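Local coordinates for methylocystis parvus OBBP MbnE (PDB 5ICQ), which probably binds the copper-chelating peptide methanobactin in the periplasm as a solute-binding protein of its transport machinery, at residues A[227-232]-A[236-241]. Sequence-based numbering, arbitrary orientation.
Sequences YVVADV and ARLLLK. With SO4 (sulfate ion), chain B.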
ATOM      1  N   TYR A 227      13.189  -7.547 -19.841  1.00  6.68           N
ATOM      2  CA  TYR A 227      13.324  -8.991 -19.737  1.00  6.18           C
ATOM      3  C   TYR A 227      12.208  -9.690 -20.491  1.00 11.69           C
ATOM      4  O   TYR A 227      11.084  -9.186 -20.578  1.00 13.61           O
ATOM      5  CB  TYR A 227      13.283  -9.476 -18.274  1.00 11.08           C
ATOM      6  CG  TYR A 227      14.430  -8.956 -17.454  1.00 10.68           C
ATOM      7  CD1 TYR A 227      15.656  -9.622 -17.430  1.00 10.49           C
ATOM      8  CD2 TYR A 227      14.304  -7.779 -16.725  1.00  9.25           C
ATOM      9  CE1 TYR A 227      16.729  -9.124 -16.674  1.00 10.32           C
ATOM     10  CE2 TYR A 227      15.364  -7.276 -15.978  1.00  8.30           C
ATOM     11  CZ  TYR A 227      16.565  -7.956 -15.954  1.00 11.23           C
ATOM     12  OH  TYR A 227      17.614  -7.438 -15.225  1.00 11.08           O
ATOM     13  N   VAL A 228      12.522 -10.872 -21.005  1.00  7.49           N
ATOM     14  CA  VAL A 228      11.513 -11.768 -21.554  1.00  6.37           C
ATOM     15  C   VAL A 228      11.381 -12.976 -20.638  1.00 12.71           C
ATOM     16  O   VAL A 228      12.283 -13.306 -19.853  1.00 10.34           O
ATOM     17  CB  VAL A 228      11.848 -12.217 -22.989  1.00 14.53           C
ATOM     18  CG1 VAL A 228      12.095 -11.010 -23.874  1.00 12.43           C
ATOM     19  CG2 VAL A 228      13.058 -13.152 -22.989  1.00 17.29           C
ATOM     20  N   VAL A 229      10.233 -13.640 -20.737  1.00 11.02           N
ATOM     21  CA  VAL A 229       9.985 -14.854 -19.965  1.00 17.65           C
ATOM     22  C   VAL A 229      10.651 -16.015 -20.697  1.00 20.79           C
ATOM     23  O   VAL A 229      10.247 -16.377 -21.805  1.00 15.78           O
ATOM     24  CB  VAL A 229       8.489 -15.103 -19.765  1.00 12.14           C
ATOM     25  CG1 VAL A 229       8.278 -16.424 -19.040  1.00 19.32           C
ATOM     26  CG2 VAL A 229       7.877 -13.969 -18.974  1.00 13.29           C
ATOM     27  N   ALA A 230      11.690 -16.580 -20.086  1.00 13.51           N
ATOM     28  CA  ALA A 230      12.513 -17.610 -20.702  1.00 16.47           C
ATOM     29  C   ALA A 230      12.105 -19.019 -20.314  1.00 19.96           C
ATOM     30  O   ALA A 230      12.257 -19.941 -21.121  1.00 20.28           O
ATOM     31  CB  ALA A 230      13.983 -17.399 -20.331  1.00 17.73           C
ATOM     32  N   ASP A 231      11.587 -19.213 -19.107  1.00 14.09           N
ATOM     33  CA  ASP A 231      11.161 -20.539 -18.683  1.00 20.53           C
ATOM     34  C   ASP A 231      10.130 -20.375 -17.579  1.00 18.42           C
ATOM     35  O   ASP A 231      10.206 -19.437 -16.782  1.00 18.32           O
ATOM     36  CB  ASP A 231      12.337 -21.386 -18.184  1.00 27.81           C
ATOM     37  CG  ASP A 231      11.939 -22.830 -17.906  1.00 33.13           C
ATOM     38  OD1 ASP A 231      11.378 -23.473 -18.815  1.00 28.75           O
ATOM     39  OD2 ASP A 231      12.161 -23.310 -16.774  1.00 25.97           O
ATOM     40  N   VAL A 232       9.158 -21.279 -17.544  1.00 14.74           N
ATOM     41  CA  VAL A 232       8.161 -21.258 -16.482  1.00 15.05           C
ATOM     42  C   VAL A 232       7.830 -22.688 -16.089  1.00 27.14           C
ATOM     43  O   VAL A 232       7.600 -23.545 -16.950  1.00 20.93           O
ATOM     44  CB  VAL A 232       6.883 -20.491 -16.886  1.00 21.46           C
ATOM     45  CG1 VAL A 232       6.340 -21.012 -18.188  1.00 23.12           C
ATOM     46  CG2 VAL A 232       5.822 -20.589 -15.783  1.00 25.02           C
ATOM     47  N   ALA A 236       6.483 -23.286  -9.310  1.00 19.90           N
ATOM     48  CA  ALA A 236       7.853 -23.612  -8.938  1.00 17.96           C
ATOM     49  C   ALA A 236       8.808 -22.474  -9.261  1.00 24.62           C
ATOM     50  O   ALA A 236       9.482 -21.972  -8.354  1.00 18.10           O
ATOM     51  CB  ALA A 236       8.303 -24.901  -9.634  1.00 25.79           C
ATOM     52  N   ARG A 237       8.889 -22.046 -10.520  1.00 18.26           N
ATOM     53  CA  ARG A 237       9.866 -21.021 -10.860  1.00 16.29           C
ATOM     54  C   ARG A 237       9.421 -20.266 -12.102  1.00 18.77           C
ATOM     55  O   ARG A 237       8.718 -20.801 -12.962  1.00 15.87           O
ATOM     56  CB  ARG A 237      11.269 -21.615 -11.067  1.00 19.76           C
ATOM     57  CG  ARG A 237      11.436 -22.514 -12.278  1.00 25.92           C
ATOM     58  CD  ARG A 237      12.077 -21.771 -13.455  1.00 31.06           C
ATOM     59  NE  ARG A 237      13.483 -21.468 -13.209  1.00 34.65           N
ATOM     60  CZ  ARG A 237      14.496 -21.936 -13.931  1.00 31.40           C
ATOM     61  NH1 ARG A 237      14.278 -22.734 -14.972  1.00 32.43           N
ATOM     62  NH2 ARG A 237      15.734 -21.589 -13.620  1.00 26.55           N
ATOM     63  N   LEU A 238       9.836 -19.004 -12.160  1.00 13.76           N
ATOM     64  CA  LEU A 238       9.719 -18.161 -13.343  1.00 12.79           C
ATOM     65  C   LEU A 238      11.111 -17.624 -13.636  1.00 16.24           C
ATOM     66  O   LEU A 238      11.733 -17.017 -12.759  1.00 17.50           O
ATOM     67  CB  LEU A 238       8.726 -17.023 -13.099  1.00 10.78           C
ATOM     68  CG  LEU A 238       8.649 -15.943 -14.176  1.00 17.61           C
ATOM     69  CD1 LEU A 238       8.178 -16.564 -15.479  1.00 18.74           C
ATOM     70  CD2 LEU A 238       7.725 -14.795 -13.741  1.00 16.39           C
ATOM     71  N   LEU A 239      11.626 -17.890 -14.832  1.00 13.98           N
ATOM     72  CA  LEU A 239      12.954 -17.425 -15.223  1.00 14.07           C
ATOM     73  C   LEU A 239      12.824 -16.299 -16.240  1.00 16.61           C
ATOM     74  O   LEU A 239      12.233 -16.481 -17.314  1.00 14.80           O
ATOM     75  CB  LEU A 239      13.803 -18.557 -15.799  1.00 15.53           C
ATOM     76  CG  LEU A 239      15.212 -18.131 -16.253  1.00 16.26           C
ATOM     77  CD1 LEU A 239      16.086 -17.710 -15.069  1.00 15.89           C
ATOM     78  CD2 LEU A 239      15.897 -19.232 -17.066  1.00 20.52           C
ATOM     79  N   LEU A 240      13.380 -15.145 -15.899  1.00 11.37           N
ATOM     80  CA  LEU A 240      13.444 -13.994 -16.782  1.00  8.86           C
ATOM     81  C   LEU A 240      14.855 -13.871 -17.334  1.00 12.35           C
ATOM     82  O   LEU A 240      15.829 -14.075 -16.611  1.00 11.38           O
ATOM     83  CB  LEU A 240      13.084 -12.711 -16.033  1.00  9.91           C
ATOM     84  CG  LEU A 240      11.745 -12.726 -15.309  1.00 12.81           C
ATOM     85  CD1 LEU A 240      11.495 -11.368 -14.679  1.00 12.39           C
ATOM     86  CD2 LEU A 240      10.632 -13.110 -16.281  1.00 14.71           C
ATOM     87  N   LYS A 241      14.962 -13.538 -18.611  1.00 11.99           N
ATOM     88  CA  LYS A 241      16.258 -13.367 -19.248  1.00  9.68           C
ATOM     89  C   LYS A 241      16.249 -12.046 -19.999  1.00 13.46           C
ATOM     90  O   LYS A 241      15.254 -11.699 -20.640  1.00 11.96           O
ATOM     91  CB  LYS A 241      16.559 -14.538 -20.200  1.00 12.14           C
ATOM     92  CG  LYS A 241      17.888 -14.432 -20.905  1.00 22.72           C
ATOM     93  CD  LYS A 241      18.264 -15.767 -21.526  1.00 33.69           C
ATOM     94  CE  LYS A 241      19.645 -15.718 -22.156  1.00 40.15           C
ATOM     95  NZ  LYS A 241      19.951 -17.019 -22.828  1.00 44.35           N
TER
HETATM   96  S   SO4 B 701      18.255 -23.270 -15.684  1.00 58.90           S
HETATM   97  O1  SO4 B 701      17.600 -23.285 -16.986  1.00 56.57           O
HETATM   98  O2  SO4 B 701      17.496 -24.055 -14.717  1.00 60.88           O
HETATM   99  O3  SO4 B 701      19.599 -23.835 -15.789  1.00 63.84           O
HETATM  100  O4  SO4 B 701      18.341 -21.890 -15.232  1.00 72.58           O
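Tyr-227 brings the edge of its ring to Lys-241, CD1 lying 3.6 Å from Lys-241 C, while its hydroxyl bonds to Phe-260 O. Val-228 exchanges two nearly straight backbone hydrogen bonds with Lys-241, Val-228 N to Lys-241 O measuring 2.9 Å. On the face opposite the Val-228 and Lys-241 side chains, Val-229 divides its methyls: CG1, anti to the backbone N (chi1 176°), meets Leu-238 CD1 at 3.6 Å, and CG2 packs against Leu-240 CD2. Ala-230 N donates to Leu-239 O at 2.8 Å, and Asp-231 N reaches that same oxygen in a weak bond; two residues opposite one define a classic beta bulge in this antiparallel hairpin, whose second strand also pairs with strand 262-268. Beyond it, Asp-231 O accepts Leu-239 N. The Asp-231 carboxylate, shared with Gln-233, forms a salt bridge from OD2 to Arg-237 NH1 (2.8 Å); NH1 approaches from the anti side, somewhat out of the carboxylate plane, and the carboxylate and guanidinium planes stand 83° apart. Leu-239 CB sits over the guanidinium face; NE pairs with Asp-264, and NH2 donates to a sulfate, probably from the crystallisation liquor, that Arg-65 also binds. With an alanine here in place of Arg-237, Asp-231 and Asp-264 would probably lose their shared cationic mate. Val-232 forms a non-hydrogen-bonded pair with Leu-238.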